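Local coordinates for nodulation protein S (Bradyrhizobium sp., PDB 3OFK) that probably transfers a methyl group from S-adenosylmethionine to nitrogen during the synthesis of Nod factors, the lipochitooligosaccharide signals of nitrogen-fixing symbiosis, at residues L42-L47 and E184-Q189. Numbering follows the deposited sequence.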
# COMPACT_ATOMS: atom_id res chain seq x y z
N LEU A 42 10.30 1.25 -0.65
CA LEU A 42 9.27 0.83 0.30
C LEU A 42 9.84 -0.15 1.37
O LEU A 42 9.59 0.02 2.56
CB LEU A 42 8.08 0.23 -0.48
CG LEU A 42 6.73 0.24 0.22
CD1 LEU A 42 6.16 1.66 0.25
CD2 LEU A 42 5.77 -0.71 -0.44
N LEU A 43 10.62 -1.16 0.95
CA LEU A 43 11.24 -2.09 1.91
C LEU A 43 12.31 -1.39 2.75
O LEU A 43 12.37 -1.65 3.94
CB LEU A 43 11.82 -3.34 1.23
CG LEU A 43 12.27 -4.49 2.15
CD1 LEU A 43 11.13 -5.05 2.99
CD2 LEU A 43 12.89 -5.61 1.38
N ARG A 44 13.12 -0.49 2.16
CA ARG A 44 14.15 0.22 2.93
C ARG A 44 13.49 0.98 4.07
O ARG A 44 13.95 0.91 5.21
CB ARG A 44 14.98 1.19 2.06
CG ARG A 44 16.00 2.02 2.86
CD ARG A 44 16.77 3.01 1.98
NE ARG A 44 15.90 4.02 1.38
CZ ARG A 44 15.47 5.12 2.00
NH1 ARG A 44 15.81 5.36 3.26
NH2 ARG A 44 14.68 5.99 1.37
N LEU A 45 12.41 1.69 3.75
CA LEU A 45 11.66 2.41 4.77
C LEU A 45 11.08 1.45 5.81
O LEU A 45 11.05 1.77 6.98
CB LEU A 45 10.55 3.28 4.14
CG LEU A 45 10.97 4.45 3.22
CD1 LEU A 45 9.77 5.20 2.59
CD2 LEU A 45 11.86 5.39 3.97
N SER A 46 10.56 0.31 5.37
CA SER A 46 9.89 -0.64 6.27
C SER A 46 10.88 -1.24 7.27
O SER A 46 10.53 -1.50 8.44
CB SER A 46 9.20 -1.77 5.48
OG SER A 46 8.29 -1.28 4.50
N LEU A 47 12.13 -1.43 6.81
CA LEU A 47 13.17 -2.08 7.62
C LEU A 47 14.00 -1.09 8.40
O LEU A 47 14.90 -1.51 9.14
CB LEU A 47 14.10 -2.95 6.73
CG LEU A 47 13.48 -4.17 6.05
CD1 LEU A 47 14.56 -5.00 5.28
CD2 LEU A 47 12.74 -5.06 7.06
N GLU A 184 10.68 10.55 7.57
CA GLU A 184 11.49 10.50 6.35
C GLU A 184 10.60 10.47 5.12
O GLU A 184 9.46 10.01 5.23
CB GLU A 184 12.35 9.21 6.33
CG GLU A 184 13.37 9.16 5.19
CD GLU A 184 14.22 7.89 5.18
OE1 GLU A 184 14.13 7.06 6.12
OE2 GLU A 184 14.97 7.74 4.21
N ARG A 185 11.11 10.91 3.97
CA ARG A 185 10.39 10.72 2.70
C ARG A 185 11.35 10.46 1.56
O ARG A 185 12.55 10.73 1.67
CB ARG A 185 9.51 11.92 2.36
CG ARG A 185 10.28 13.23 2.11
CD ARG A 185 9.36 14.26 1.48
NE ARG A 185 8.23 14.51 2.36
CZ ARG A 185 7.10 15.13 2.02
NH1 ARG A 185 6.92 15.60 0.79
NH2 ARG A 185 6.15 15.27 2.93
N VAL A 186 10.82 9.93 0.47
CA VAL A 186 11.61 9.67 -0.74
C VAL A 186 10.75 9.82 -1.95
O VAL A 186 9.61 9.44 -1.96
CB VAL A 186 12.20 8.22 -0.85
CG1 VAL A 186 13.72 8.25 -0.76
CG2 VAL A 186 11.58 7.25 0.15
N GLN A 187 11.37 10.32 -3.00
CA GLN A 187 10.74 10.39 -4.29
C GLN A 187 11.24 9.24 -5.16
O GLN A 187 12.38 8.80 -5.03
CB GLN A 187 11.11 11.71 -4.93
CG GLN A 187 10.23 12.08 -6.07
CD GLN A 187 10.50 13.48 -6.55
OE1 GLN A 187 11.20 14.25 -5.89
NE2 GLN A 187 9.93 13.82 -7.71
N CYS A 188 10.39 8.78 -6.07
CA CYS A 188 10.73 7.67 -6.91
C CYS A 188 10.24 7.95 -8.33
O CYS A 188 9.05 8.11 -8.53
CB CYS A 188 10.03 6.43 -6.35
SG CYS A 188 11.08 5.06 -6.35
N GLN A 189 11.12 7.98 -9.31
CA GLN A 189 10.71 8.36 -10.65
C GLN A 189 11.14 7.38 -11.71
O GLN A 189 12.26 6.88 -11.67
CB GLN A 189 11.26 9.74 -10.98
CG GLN A 189 10.73 10.81 -10.07
CD GLN A 189 10.69 12.16 -10.74
OE1 GLN A 189 9.62 12.76 -10.88
NE2 GLN A 189 11.84 12.64 -11.19
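Leu-45 and Val-186 meet tip to tip on the inner, tightly packed side of this contact, with CD1 of Leu-45 3.7 Å from CG2 of Val-186. The other branch, CD2 of Leu-45, lies 3.5 Å from OE1 of Glu-184, so the aliphatic fork spans two residues of the strand that point the same way. Leu-45 is buried: it also touches Leu-199 and Val-151, side chains of the next two strands, and Val-186 shares Leu-199. Helix 33-46 thus packs on one face of the mixed seven-stranded sheet of a Rossmann-like, SAM-dependent methyltransferase, reaching as far as its edge strand 181-189. The segments run nearly antiparallel (171°), and their axes stay 10.2 Å apart at closest, a gap bridged by side chains alone. Bound S-adenosyl-L-homocysteine is about 11 Å from the side chain of Leu-45.

Toward solvent the contact is more open and polar, between exposed Arg-44 and partly exposed Glu-184. The arginine chain runs out extended through CD, then turns at chi3 (64°), and crosses the Glu-184 side chain at about a right angle. NH1 of Arg-44 donates to OE2 of Glu-184 at 2.7 Å in a nearly straight bond, the oxygen being met on its syn side and lying in the guanidinium plane. NH2 of Arg-44 adds a weak bond of 3.3 Å to OE2 of Glu-184, making a salt bridge that converges on one oxygen, with guanidinium and carboxylate planes 48° apart. NH2 of Arg-44 also lies 3.3 Å from CG1 of Val-186, near the guanidinium plane, and is hydrogen-bonded to OE1 of Gln-41, which further restrains the group. An alanine at Glu-184 would probably leave the Arg-44 guanidinium without its carboxylate mate, freer to turn, and uncover CD2 of Leu-45 on that side.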